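Homoserine dehydrogenase (Thermoplasma acidophilum, PDB 3ING) probably catalyses the NADP(H)-dependent interconversion of L-homoserine and L-aspartate semialdehyde, a shared step in threonine and methionine biosynthesis. Local coordinates at residues A[70-73]-A[74-77]; A[150-153]-A[154-157]; A[220-223]-A[224-228]; A[313-316]-A[317-321]. All blocks are in the same frame, centred on the assembly; numbering follows the deposited sequence. Where two conformers were deposited one is given.

Contact 1 lies at the surface, in a loop of the nucleotide-binding domain. Contacts 2 and 4 are buried, and contact 3 is partly so. Contact 1 stands apart, its nearest atoms about 23, 19 and 16 Å from those of contacts 2, 3 and 4. Its chemistry is a carboxylate on backbone amides, a water and one aromatic ring. The other three are helix turns with regular backbone bonds. Contacts 2 and 3 touch through Phe152 and His224, joining helices 152-157 and 212-226. Contacts 2 and 4 meet at Tyr157 and Leu319, and both touch the second subunit. Their aspartates, Asp156 and Asp316, share Arg140.

Contact 1. Residues A[70-73]-A[74-77]; sequences RAFS and GPED
Asp77 reaches back over the turn to Ser73. Ser73 N donates to Asp77 OD2 at 2.5 Å, nearly straight at 169°, and meets the oxygen almost end-on to its C-O bond. Gly74 N adds a weak bond to the same OD2 at 3.5 Å. A water gives OD2 a further bond. That water also donates to Ala71 O and accepts from Ser73 OG at 2.8 Å, so it ties three residues of the loop together. The turn is closed by Asp77 N, which donates to Gly74 O at 3.0 Å as the chain enters a short 3-10 segment.

Phe72 flanks this turn. Its CG is anti to the backbone N (chi1 -177°), which lays a ring face over Gly74. Gly74 CA makes a CH-pi contact with that face, 4.0 Å from the ring centroid. The ring and the Asp77 carboxylate are steeply inclined to each other, 72° apart. With an alanine in place of Phe72, the Gly74 CA would probably lose the ring face and a gap would open beside it.

The Phe72 side chain is also close to the bound NADPH. Phe72 shares a backbone bond with Arg44. Phe72 and Pro75 both rest on Met10 of strand 4-10, and Pro75 packs on Leu102 and Met105 of helix 97-108.

Contact 2. Residues A[150-153]-A[154-157]; sequences PLFS and VLDY. With EDO (1,2-ethanediol), chain G.
Asp156 folds back along the helix toward Phe152. Its CB lies 3.3 Å from Phe152 O, the acceptor of the bond from its own amide: Asp156 N donates to Phe152 O at 2.7 Å. With CG anti to the carbonyl carbon (chi1 -73°), the carboxylate carbon stays beside Phe152 O as well. At the tip each oxygen takes one hydroxyl of the same 1,2-ethanediol. OD1 accepts from its O2 at 2.8 Å. OD2 accepts from its O1 at 2.6 Å, and also forms a salt bridge to Arg140. The diol probably comes from the crystallisation liquor. An alanine at Asp156 is likely to leave Arg140 without one of its carboxylate partners.

Residues 152-157 are the whole of this short helix, with Leu151 at its N-cap position. Glu142, a ligand of the bound sodium ion, accepts from the amides of Leu151, Phe152 and Ser153 at the helix start, where its charge probably suits the helix dipole. Leu155 N donates to Leu151 O at 2.9 Å, and Tyr157 N to Ser153 O.

Leu151 and Leu155 lie side by side, CD2 to CD1 at 3.8 Å. Leu151 CD2 also sits over the face of the Phe152 ring. Pro150 CB meets Val154 CG2 at 3.8 Å. Ser153 OG bonds to Ser158 OG of the second subunit, and Tyr157 meets its own counterpart there.

Contact 3. Residues A[220-223]-A[224-228]; sequences ILVN and HIFGT. With EDO (1,2-ethanediol), chain I.
Ile220 O begins the turn by accepting from His224 N at 2.8 Å, and His224 CB packs on the same oxygen. Leu221 O takes Ile225 N at 2.9 Å; Ile225 CG1 lies 3.3 Å from that oxygen. Val222 O accepts from Phe226 N at 2.8 Å. Val222 and Phe226 cross at about a right angle, CG2 to CD2 at 4.0 Å, while Ile225 CG2 sits over one face of the Phe226 ring. O2 of a 1,2-ethanediol, probably from the crystallisation liquor, donates to Ile225 O at 2.9 Å.

Asn223 ties the last turn to the chain that follows. Its O receives a weak bond from Gly227 N, which leaves the helix with positive phi (74°), and another from a water that also donates to Thr228 O. Asn223 CG is anti to the carbonyl carbon (chi1 -66°), which turns OD1 to Thr228. OD1 accepts from Thr228 OG1 at 2.8 Å, in the carbonyl plane and on a lone pair. Tyr230 N is a second donor to OD1.

Helix 212-226 also carries Lys217, the predicted proton donor. Ile220, Leu221 and His224 touch helix 152-157, with His224 ND1 bonded to Tyr141 OH. Val222 and Phe226 pack on strands 249-258 and 261-270.

Contact 4. Residues A[313-316]-A[317-321]; sequences VVND and ILLLS
Val313 O accepts from Ile317 N at 3.0 Å, one of four successive i to i+4 bonds here. Val314 O takes Leu318 N at 3.0 Å. Asn315 O takes Leu319 N at 2.8 Å, with the donor nearly in line with the C=O bond. Asp316 O takes Leu320 N at 3.0 Å. Each of these buried carbonyls is thus satisfied within the helix.

The carboxylate of Asp316 is buried too, and finds its partners outside the helix. OD1 forms a salt bridge to Arg140 NE, and OD2 accepts from Glu142 N. The pairing with Arg140 would probably favour the charged form of Asp316. The backbone amide of Glu142 is held here, and its residue is one of the sodium ligands, so Asp316 probably helps to position this ligand.

The apolar side chains run along the turns. Val314 and Leu318 lie side by side and point the same way, CG1 to CD1 at 4.2 Å. Leu318 CG is anti to the carbonyl carbon (chi1 -66°), which brings it 3.3 Å from Val314 O. Leu318 and Leu319 also pack on Leu160 of the second subunit.

Val313, Ile317 and Leu320 face strand 85-88, and Val314 faces helix 14-29. Helix 306-321 therefore returns from the second domain to pack on the Rossmann-type nucleotide-binding fold, close to Val15 of the NADPH site.

Contact 1. Residues A[70-73]-A[74-77]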
ATOM      1  N   ARG A  70       0.725 -14.646 -37.967  1.00 37.46           N
ATOM      2  CA  ARG A  70      -0.721 -14.829 -38.095  1.00 37.38           C
ATOM      3  C   ARG A  70      -1.462 -13.487 -37.857  1.00 38.14           C
ATOM      4  O   ARG A  70      -1.602 -13.008 -36.705  1.00 34.77           O
ATOM      5  CB  ARG A  70      -1.113 -15.872 -37.068  1.00 38.84           C
ATOM      6  CG  ARG A  70      -2.553 -16.220 -36.922  1.00 41.56           C
ATOM      7  CD  ARG A  70      -2.567 -17.570 -36.222  1.00 51.12           C
ATOM      8  NE  ARG A  70      -3.711 -17.800 -35.346  1.00 56.74           N
ATOM      9  CZ  ARG A  70      -4.890 -18.273 -35.731  1.00 57.58           C
ATOM     10  NH1 ARG A  70      -5.135 -18.554 -37.018  1.00 60.74           N
ATOM     11  NH2 ARG A  70      -5.842 -18.447 -34.810  1.00 60.28           N
ATOM     12  N   ALA A  71      -1.909 -12.887 -38.966  1.00 36.70           N
ATOM     13  CA  ALA A  71      -2.499 -11.551 -38.998  1.00 33.97           C
ATOM     14  C   ALA A  71      -3.640 -11.317 -38.015  1.00 34.58           C
ATOM     15  O   ALA A  71      -4.596 -12.068 -37.965  1.00 34.09           O
ATOM     16  CB  ALA A  71      -2.959 -11.216 -40.412  1.00 31.85           C
ATOM     17  N   PHE A  72      -3.538 -10.206 -37.286  1.00 35.93           N
ATOM     18  CA  PHE A  72      -4.526  -9.780 -36.301  1.00 36.08           C
ATOM     19  C   PHE A  72      -5.448  -8.707 -36.855  1.00 37.74           C
ATOM     20  O   PHE A  72      -4.982  -7.663 -37.289  1.00 37.33           O
ATOM     21  CB  PHE A  72      -3.784  -9.208 -35.098  1.00 35.66           C
ATOM     22  CG  PHE A  72      -4.677  -8.778 -33.953  1.00 31.35           C
ATOM     23  CD1 PHE A  72      -5.422  -9.712 -33.252  1.00 31.14           C
ATOM     24  CD2 PHE A  72      -4.734  -7.452 -33.558  1.00 33.85           C
ATOM     25  CE1 PHE A  72      -6.199  -9.337 -32.191  1.00 29.93           C
ATOM     26  CE2 PHE A  72      -5.518  -7.071 -32.483  1.00 29.00           C
ATOM     27  CZ  PHE A  72      -6.239  -8.018 -31.804  1.00 30.49           C
ATOM     28  N   SER A  73      -6.757  -8.948 -36.824  1.00 38.59           N
ATOM     29  CA  SER A  73      -7.733  -7.962 -37.323  1.00 39.10           C
ATOM     30  C   SER A  73      -8.394  -7.117 -36.229  1.00 39.10           C
ATOM     31  O   SER A  73      -8.820  -5.999 -36.483  1.00 43.76           O
ATOM     32  CB  SER A  73      -8.809  -8.681 -38.127  1.00 39.99           C
ATOM     33  OG  SER A  73      -8.208  -9.353 -39.216  1.00 47.86           O
ATOM     34  N   GLY A  74      -8.504  -7.661 -35.026  1.00 36.35           N
ATOM     35  CA  GLY A  74      -9.101  -6.959 -33.906  1.00 35.30           C
ATOM     36  C   GLY A  74      -9.332  -7.943 -32.784  1.00 32.85           C
ATOM     37  O   GLY A  74      -9.066  -9.132 -32.947  1.00 30.27           O
ATOM     38  N   PRO A  75      -9.863  -7.465 -31.652  1.00 31.88           N
ATOM     39  CA  PRO A  75     -10.137  -8.269 -30.458  1.00 32.96           C
ATOM     40  C   PRO A  75     -10.949  -9.515 -30.714  1.00 34.42           C
ATOM     41  O   PRO A  75     -10.792 -10.490 -29.996  1.00 38.08           O
ATOM     42  CB  PRO A  75     -10.958  -7.323 -29.580  1.00 32.86           C
ATOM     43  CG  PRO A  75     -10.585  -5.991 -30.026  1.00 31.56           C
ATOM     44  CD  PRO A  75     -10.241  -6.062 -31.455  1.00 28.37           C
ATOM     45  N   GLU A  76     -11.831  -9.470 -31.704  1.00 34.12           N
ATOM     46  CA  GLU A  76     -12.650 -10.613 -32.054  1.00 34.61           C
ATOM     47  C   GLU A  76     -11.778 -11.843 -32.289  1.00 34.81           C
ATOM     48  O   GLU A  76     -12.156 -12.935 -31.910  1.00 32.76           O
ATOM     49  CB  GLU A  76     -13.485 -10.295 -33.305  1.00 35.42           C
ATOM     50  N   ASP A  77     -10.598 -11.663 -32.887  1.00 32.60           N
ATOM     51  CA  ASP A  77      -9.671 -12.787 -33.121  1.00 30.89           C
ATOM     52  C   ASP A  77      -9.269 -13.564 -31.869  1.00 31.00           C
ATOM     53  O   ASP A  77      -8.793 -14.703 -31.977  1.00 27.76           O
ATOM     54  CB  ASP A  77      -8.374 -12.288 -33.769  1.00 32.80           C
ATOM     55  CG  ASP A  77      -8.569 -11.779 -35.186  1.00 36.33           C
ATOM     56  OD1 ASP A  77      -9.569 -12.160 -35.814  1.00 42.91           O
ATOM     57  OD2 ASP A  77      -7.706 -11.001 -35.660  1.00 40.31           O
TER
HETATM   58  O   HOH W   1      -7.523 -11.914 -38.340  1.00 60.49           O

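Contact 2. Residues A[150-153]-A[154-157]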
ATOM      1  N   PRO A 150       2.608   1.566  -6.042  1.00 27.00           N
ATOM      2  CA  PRO A 150       1.288   1.169  -5.545  1.00 24.36           C
ATOM      3  C   PRO A 150       0.434   2.361  -5.136  1.00 23.11           C
ATOM      4  O   PRO A 150       0.845   3.199  -4.326  1.00 22.00           O
ATOM      5  CB  PRO A 150       1.609   0.300  -4.320  1.00 26.29           C
ATOM      6  CG  PRO A 150       3.012  -0.159  -4.549  1.00 27.82           C
ATOM      7  CD  PRO A 150       3.698   0.968  -5.262  1.00 28.03           C
ATOM      8  N   LEU A 151      -0.774   2.429  -5.700  1.00 22.44           N
ATOM      9  CA  LEU A 151      -1.634   3.561  -5.525  1.00 20.45           C
ATOM     10  C   LEU A 151      -3.054   3.041  -5.322  1.00 20.76           C
ATOM     11  O   LEU A 151      -3.604   3.150  -4.221  1.00 21.60           O
ATOM     12  CB  LEU A 151      -1.498   4.487  -6.765  1.00 22.18           C
ATOM     13  CG  LEU A 151      -1.980   5.933  -6.618  1.00 23.18           C
ATOM     14  CD1 LEU A 151      -1.455   6.851  -7.747  1.00 23.37           C
ATOM     15  CD2 LEU A 151      -3.465   6.012  -6.522  1.00 22.14           C
ATOM     16  N   PHE A 152      -3.662   2.454  -6.349  1.00 20.99           N
ATOM     17  CA  PHE A 152      -5.074   2.047  -6.180  1.00 18.73           C
ATOM     18  C   PHE A 152      -5.195   0.881  -5.223  1.00 17.62           C
ATOM     19  O   PHE A 152      -6.178   0.788  -4.477  1.00 21.12           O
ATOM     20  CB  PHE A 152      -5.771   1.843  -7.528  1.00 18.85           C
ATOM     21  CG  PHE A 152      -5.890   3.109  -8.305  1.00 24.38           C
ATOM     22  CD1 PHE A 152      -6.668   4.163  -7.832  1.00 21.16           C
ATOM     23  CD2 PHE A 152      -5.142   3.312  -9.418  1.00 22.53           C
ATOM     24  CE1 PHE A 152      -6.721   5.340  -8.502  1.00 22.02           C
ATOM     25  CE2 PHE A 152      -5.229   4.491 -10.115  1.00 25.09           C
ATOM     26  CZ  PHE A 152      -6.019   5.505  -9.650  1.00 22.98           C
ATOM     27  N   SER A 153      -4.203   0.016  -5.197  1.00 20.62           N
ATOM     28  CA  SER A 153      -4.213  -1.122  -4.264  1.00 20.71           C
ATOM     29  C   SER A 153      -4.104  -0.601  -2.810  1.00 21.15           C
ATOM     30  O   SER A 153      -4.652  -1.200  -1.864  1.00 22.87           O
ATOM     31  CB  SER A 153      -3.075  -2.073  -4.602  1.00 19.46           C
ATOM     32  OG  SER A 153      -1.766  -1.491  -4.618  1.00 20.47           O
ATOM     33  N   VAL A 154      -3.378   0.516  -2.651  1.00 21.92           N
ATOM     34  CA  VAL A 154      -3.230   1.189  -1.330  1.00 22.40           C
ATOM     35  C   VAL A 154      -4.565   1.805  -0.910  1.00 22.25           C
ATOM     36  O   VAL A 154      -5.032   1.673   0.239  1.00 20.86           O
ATOM     37  CB  VAL A 154      -2.142   2.249  -1.400  1.00 21.38           C
ATOM     38  CG1 VAL A 154      -2.103   3.134  -0.131  1.00 21.29           C
ATOM     39  CG2 VAL A 154      -0.771   1.571  -1.686  1.00 19.13           C
ATOM     40  N   LEU A 155      -5.174   2.499  -1.856  1.00 22.26           N
ATOM     41  CA  LEU A 155      -6.470   3.143  -1.610  1.00 23.25           C
ATOM     42  C   LEU A 155      -7.533   2.090  -1.362  1.00 23.15           C
ATOM     43  O   LEU A 155      -8.397   2.295  -0.508  1.00 21.47           O
ATOM     44  CB  LEU A 155      -6.864   4.058  -2.773  1.00 23.16           C
ATOM     45  CG  LEU A 155      -6.055   5.329  -3.042  1.00 23.33           C
ATOM     46  CD1 LEU A 155      -6.523   5.982  -4.282  1.00 18.20           C
ATOM     47  CD2 LEU A 155      -6.154   6.288  -1.892  1.00 27.69           C
ATOM     48  N   ASP A 156      -7.462   0.943  -2.053  1.00 22.09           N
ATOM     49  CA  ASP A 156      -8.461  -0.122  -1.872  1.00 21.26           C
ATOM     50  C   ASP A 156      -8.277  -0.960  -0.600  1.00 20.92           C
ATOM     51  O   ASP A 156      -9.237  -1.418  -0.025  1.00 22.56           O
ATOM     52  CB  ASP A 156      -8.449  -1.118  -3.052  1.00 21.33           C
ATOM     53  CG  ASP A 156      -9.048  -0.547  -4.337  1.00 26.62           C
ATOM     54  OD1 ASP A 156      -9.727   0.477  -4.247  1.00 22.07           O
ATOM     55  OD2 ASP A 156      -8.836  -1.140  -5.427  1.00 25.14           O
ATOM     56  N   TYR A 157      -7.043  -1.242  -0.201  1.00 20.75           N
ATOM     57  CA  TYR A 157      -6.841  -2.207   0.882  1.00 20.33           C
ATOM     58  C   TYR A 157      -6.027  -1.768   2.087  1.00 20.71           C
ATOM     59  O   TYR A 157      -5.892  -2.556   3.029  1.00 20.36           O
ATOM     60  CB  TYR A 157      -6.169  -3.468   0.292  1.00 21.95           C
ATOM     61  CG  TYR A 157      -6.955  -4.054  -0.845  1.00 25.36           C
ATOM     62  CD1 TYR A 157      -8.170  -4.698  -0.609  1.00 34.34           C
ATOM     63  CD2 TYR A 157      -6.538  -3.910  -2.157  1.00 25.65           C
ATOM     64  CE1 TYR A 157      -8.910  -5.189  -1.645  1.00 30.90           C
ATOM     65  CE2 TYR A 157      -7.282  -4.396  -3.189  1.00 24.06           C
ATOM     66  CZ  TYR A 157      -8.450  -5.060  -2.928  1.00 34.48           C
ATOM     67  OH  TYR A 157      -9.222  -5.575  -3.961  1.00 38.46           O
TER
HETATM   68  C1  EDO G 330     -10.486  -0.668  -8.429  1.00 40.86           C
HETATM   69  O1  EDO G 330      -9.340  -0.121  -7.781  1.00 28.21           O
HETATM   70  C2  EDO G 330     -11.767  -0.224  -7.708  1.00 49.37           C
HETATM   71  O2  EDO G 330     -11.619  -0.010  -6.279  1.00 49.91           O

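Contact 3. Residues A[220-223]-A[224-228]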
ATOM      1  N   ILE A 220      -8.815   9.760 -13.822  1.00 21.75           N
ATOM      2  CA  ILE A 220      -8.922   8.461 -13.174  1.00 20.61           C
ATOM      3  C   ILE A 220      -8.856   8.647 -11.658  1.00 21.88           C
ATOM      4  O   ILE A 220      -9.660   8.072 -10.917  1.00 19.08           O
ATOM      5  CB  ILE A 220      -7.829   7.486 -13.690  1.00 21.49           C
ATOM      6  CG1 ILE A 220      -8.015   7.272 -15.185  1.00 20.41           C
ATOM      7  CG2 ILE A 220      -7.837   6.118 -12.870  1.00 18.67           C
ATOM      8  CD1 ILE A 220      -6.873   6.549 -15.858  1.00 16.59           C
ATOM      9  N   LEU A 221      -7.931   9.495 -11.207  1.00 22.62           N
ATOM     10  CA  LEU A 221      -7.773   9.769  -9.766  1.00 21.45           C
ATOM     11  C   LEU A 221      -9.006  10.423  -9.153  1.00 23.08           C
ATOM     12  O   LEU A 221      -9.513   9.950  -8.141  1.00 23.35           O
ATOM     13  CB  LEU A 221      -6.539  10.655  -9.495  1.00 20.41           C
ATOM     14  CG  LEU A 221      -5.157  10.034  -9.602  1.00 21.79           C
ATOM     15  CD1 LEU A 221      -4.101  11.153  -9.708  1.00 16.56           C
ATOM     16  CD2 LEU A 221      -4.883   9.101  -8.428  1.00 19.51           C
ATOM     17  N   VAL A 222      -9.468  11.517  -9.738  1.00 22.70           N
ATOM     18  CA  VAL A 222     -10.626  12.229  -9.184  1.00 21.52           C
ATOM     19  C   VAL A 222     -11.857  11.319  -9.215  1.00 22.19           C
ATOM     20  O   VAL A 222     -12.592  11.246  -8.241  1.00 22.05           O
ATOM     21  CB  VAL A 222     -10.879  13.608  -9.857  1.00 21.32           C
ATOM     22  CG1 VAL A 222     -11.485  13.461 -11.305  1.00 19.21           C
ATOM     23  CG2 VAL A 222     -11.787  14.508  -8.934  1.00 21.52           C
ATOM     24  N   ASN A 223     -12.074  10.579 -10.310  1.00 23.86           N
ATOM     25  CA  ASN A 223     -13.251   9.668 -10.392  1.00 22.81           C
ATOM     26  C   ASN A 223     -13.141   8.510  -9.390  1.00 23.86           C
ATOM     27  O   ASN A 223     -14.103   8.145  -8.735  1.00 22.03           O
ATOM     28  CB  ASN A 223     -13.447   9.114 -11.814  1.00 20.75           C
ATOM     29  CG  ASN A 223     -13.811  10.175 -12.817  1.00 21.14           C
ATOM     30  OD1 ASN A 223     -14.192  11.294 -12.455  1.00 19.96           O
ATOM     31  ND2 ASN A 223     -13.788   9.797 -14.096  1.00 21.05           N
ATOM     32  N   HIS A 224     -11.962   7.912  -9.285  1.00 20.40           N
ATOM     33  CA  HIS A 224     -11.749   6.890  -8.279  1.00 20.60           C
ATOM     34  C   HIS A 224     -11.980   7.389  -6.829  1.00 22.64           C
ATOM     35  O   HIS A 224     -12.687   6.777  -6.077  1.00 21.86           O
ATOM     36  CB  HIS A 224     -10.329   6.360  -8.322  1.00 20.89           C
ATOM     37  CG  HIS A 224     -10.109   5.225  -7.381  1.00 24.59           C
ATOM     38  ND1 HIS A 224     -10.141   3.909  -7.792  1.00 25.82           N
ATOM     39  CD2 HIS A 224      -9.899   5.192  -6.045  1.00 29.02           C
ATOM     40  CE1 HIS A 224      -9.939   3.117  -6.754  1.00 32.54           C
ATOM     41  NE2 HIS A 224      -9.802   3.866  -5.682  1.00 23.53           N
ATOM     42  N   ILE A 225     -11.340   8.481  -6.445  1.00 20.84           N
ATOM     43  CA  ILE A 225     -11.360   8.916  -5.076  1.00 20.85           C
ATOM     44  C   ILE A 225     -12.686   9.554  -4.733  1.00 22.63           C
ATOM     45  O   ILE A 225     -13.237   9.244  -3.655  1.00 20.80           O
ATOM     46  CB  ILE A 225     -10.235   9.887  -4.788  1.00 20.36           C
ATOM     47  CG1 ILE A 225      -8.893   9.167  -4.992  1.00 19.66           C
ATOM     48  CG2 ILE A 225     -10.380  10.470  -3.362  1.00 22.28           C
ATOM     49  CD1 ILE A 225      -7.660  10.063  -4.999  1.00 21.04           C
ATOM     50  N   PHE A 226     -13.196  10.452  -5.595  1.00 21.79           N
ATOM     51  CA  PHE A 226     -14.414  11.184  -5.226  1.00 20.33           C
ATOM     52  C   PHE A 226     -15.705  10.710  -5.870  1.00 21.84           C
ATOM     53  O   PHE A 226     -16.764  11.269  -5.620  1.00 21.93           O
ATOM     54  CB  PHE A 226     -14.186  12.677  -5.446  1.00 26.43           C
ATOM     55  CG  PHE A 226     -13.124  13.242  -4.526  1.00 24.45           C
ATOM     56  CD1 PHE A 226     -13.369  13.360  -3.176  1.00 27.95           C
ATOM     57  CD2 PHE A 226     -11.880  13.596  -5.009  1.00 23.84           C
ATOM     58  CE1 PHE A 226     -12.397  13.850  -2.320  1.00 27.12           C
ATOM     59  CE2 PHE A 226     -10.908  14.098  -4.151  1.00 25.85           C
ATOM     60  CZ  PHE A 226     -11.177  14.219  -2.812  1.00 25.94           C
ATOM     61  N   GLY A 227     -15.640   9.654  -6.664  1.00 22.77           N
ATOM     62  CA  GLY A 227     -16.857   9.075  -7.196  1.00 23.66           C
ATOM     63  C   GLY A 227     -17.518   9.873  -8.296  1.00 25.77           C
ATOM     64  O   GLY A 227     -18.709   9.719  -8.547  1.00 28.04           O
ATOM     65  N   THR A 228     -16.765  10.733  -8.961  1.00 22.54           N
ATOM     66  CA  THR A 228     -17.287  11.511 -10.050  1.00 20.48           C
ATOM     67  C   THR A 228     -17.129  10.721 -11.348  1.00 21.35           C
ATOM     68  O   THR A 228     -16.539   9.623 -11.353  1.00 19.23           O
ATOM     69  CB  THR A 228     -16.497  12.819 -10.149  1.00 22.12           C
ATOM     70  OG1 THR A 228     -15.100  12.501 -10.068  1.00 22.21           O
ATOM     71  CG2 THR A 228     -16.857  13.724  -8.977  1.00 18.72           C
TER
HETATM   72  C1  EDO I 332     -13.379   9.611  -0.034  1.00 42.14           C
HETATM   73  O1  EDO I 332     -13.201  11.017  -0.358  1.00 41.54           O
HETATM   74  C2  EDO I 332     -12.128   8.742  -0.224  1.00 40.22           C
HETATM   75  O2  EDO I 332     -12.127   7.824  -1.379  1.00 45.33           O
HETATM   76  O   HOH W   2     -16.766   7.253 -10.111  1.00 33.86           O

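Contact 4. Residues A[313-316]-A[317-321]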
ATOM      1  N   VAL A 313       0.439  -4.335 -13.241  1.00 20.11           N
ATOM      2  CA  VAL A 313      -0.547  -5.092 -14.018  1.00 19.27           C
ATOM      3  C   VAL A 313      -0.722  -6.514 -13.461  1.00 21.29           C
ATOM      4  O   VAL A 313      -1.867  -6.986 -13.300  1.00 20.39           O
ATOM      5  CB  VAL A 313      -0.201  -5.144 -15.548  1.00 18.98           C
ATOM      6  CG1 VAL A 313      -1.168  -6.023 -16.314  1.00 23.97           C
ATOM      7  CG2 VAL A 313      -0.106  -3.701 -16.148  1.00 21.63           C
ATOM      8  N   VAL A 314       0.381  -7.197 -13.140  1.00 21.43           N
ATOM      9  CA  VAL A 314       0.256  -8.592 -12.691  1.00 22.49           C
ATOM     10  C   VAL A 314      -0.312  -8.635 -11.265  1.00 23.42           C
ATOM     11  O   VAL A 314      -1.042  -9.558 -10.925  1.00 21.38           O
ATOM     12  CB  VAL A 314       1.561  -9.410 -12.861  1.00 23.14           C
ATOM     13  CG1 VAL A 314       1.415 -10.822 -12.251  1.00 21.07           C
ATOM     14  CG2 VAL A 314       1.928  -9.520 -14.342  1.00 19.68           C
ATOM     15  N   ASN A 315      -0.020  -7.615 -10.458  1.00 23.39           N
ATOM     16  CA  ASN A 315      -0.664  -7.517  -9.138  1.00 23.36           C
ATOM     17  C   ASN A 315      -2.176  -7.432  -9.310  1.00 23.12           C
ATOM     18  O   ASN A 315      -2.924  -8.124  -8.622  1.00 21.57           O
ATOM     19  CB  ASN A 315      -0.165  -6.320  -8.335  1.00 20.43           C
ATOM     20  CG  ASN A 315      -0.637  -6.371  -6.913  1.00 23.67           C
ATOM     21  OD1 ASN A 315      -1.572  -5.643  -6.503  1.00 28.66           O
ATOM     22  ND2 ASN A 315      -0.074  -7.305  -6.167  1.00 15.47           N
ATOM     23  N   ASP A 316      -2.635  -6.614 -10.267  1.00 19.64           N
ATOM     24  CA  ASP A 316      -4.065  -6.510 -10.552  1.00 21.26           C
ATOM     25  C   ASP A 316      -4.646  -7.862 -10.972  1.00 19.55           C
ATOM     26  O   ASP A 316      -5.749  -8.225 -10.538  1.00 19.80           O
ATOM     27  CB  ASP A 316      -4.376  -5.460 -11.616  1.00 21.15           C
ATOM     28  CG  ASP A 316      -4.496  -4.033 -11.059  1.00 28.87           C
ATOM     29  OD1 ASP A 316      -4.667  -3.841  -9.824  1.00 22.35           O
ATOM     30  OD2 ASP A 316      -4.496  -3.105 -11.905  1.00 24.44           O
ATOM     31  N   ILE A 317      -3.931  -8.592 -11.829  1.00 19.76           N
ATOM     32  CA  ILE A 317      -4.379  -9.944 -12.248  1.00 19.52           C
ATOM     33  C   ILE A 317      -4.569 -10.876 -11.032  1.00 22.50           C
ATOM     34  O   ILE A 317      -5.576 -11.613 -10.913  1.00 20.88           O
ATOM     35  CB  ILE A 317      -3.380 -10.579 -13.261  1.00 21.43           C
ATOM     36  CG1 ILE A 317      -3.363  -9.782 -14.581  1.00 23.52           C
ATOM     37  CG2 ILE A 317      -3.725 -12.075 -13.506  1.00 20.84           C
ATOM     38  CD1 ILE A 317      -2.318 -10.288 -15.631  1.00 17.61           C
ATOM     39  N   LEU A 318      -3.612 -10.811 -10.109  1.00 21.87           N
ATOM     40  CA  LEU A 318      -3.637 -11.671  -8.933  1.00 23.54           C
ATOM     41  C   LEU A 318      -4.726 -11.216  -7.968  1.00 24.48           C
ATOM     42  O   LEU A 318      -5.436 -12.054  -7.388  1.00 24.43           O
ATOM     43  CB  LEU A 318      -2.257 -11.694  -8.275  1.00 22.99           C
ATOM     44  CG  LEU A 318      -1.205 -12.354  -9.159  1.00 23.12           C
ATOM     45  CD1 LEU A 318       0.193 -12.307  -8.518  1.00 23.39           C
ATOM     46  CD2 LEU A 318      -1.617 -13.813  -9.462  1.00 20.84           C
ATOM     47  N   LEU A 319      -4.936  -9.911  -7.840  1.00 23.36           N
ATOM     48  CA  LEU A 319      -6.057  -9.441  -6.991  1.00 24.69           C
ATOM     49  C   LEU A 319      -7.390  -9.940  -7.549  1.00 25.34           C
ATOM     50  O   LEU A 319      -8.265 -10.362  -6.791  1.00 26.50           O
ATOM     51  CB  LEU A 319      -6.077  -7.916  -6.861  1.00 19.46           C
ATOM     52  CG  LEU A 319      -4.980  -7.269  -5.981  1.00 20.34           C
ATOM     53  CD1 LEU A 319      -4.940  -5.740  -6.136  1.00 21.22           C
ATOM     54  CD2 LEU A 319      -5.281  -7.687  -4.517  1.00 15.57           C
ATOM     55  N   LEU A 320      -7.541  -9.919  -8.870  1.00 23.92           N
ATOM     56  CA  LEU A 320      -8.796 -10.372  -9.470  1.00 27.38           C
ATOM     57  C   LEU A 320      -8.966 -11.890  -9.433  1.00 29.92           C
ATOM     58  O   LEU A 320     -10.079 -12.387  -9.503  1.00 32.07           O
ATOM     59  CB  LEU A 320      -8.951  -9.844 -10.882  1.00 24.45           C
ATOM     60  CG  LEU A 320      -9.402  -8.399 -10.973  1.00 26.75           C
ATOM     61  CD1 LEU A 320      -9.215  -7.835 -12.398  1.00 21.47           C
ATOM     62  CD2 LEU A 320     -10.861  -8.290 -10.575  1.00 29.36           C
ATOM     63  N   SER A 321      -7.866 -12.621  -9.294  0.50 33.34           N
ATOM     64  CA  SER A 321      -7.937 -14.071  -9.208  0.50 36.27           C
ATOM     65  C   SER A 321      -8.699 -14.501  -7.961  0.50 40.26           C
ATOM     66  O   SER A 321      -9.337 -15.550  -7.965  0.50 41.63           O
ATOM     67  CB  SER A 321      -6.546 -14.710  -9.207  0.50 35.30           C
ATOM     68  OG  SER A 321      -5.887 -14.543  -7.968  0.50 35.78           O
TER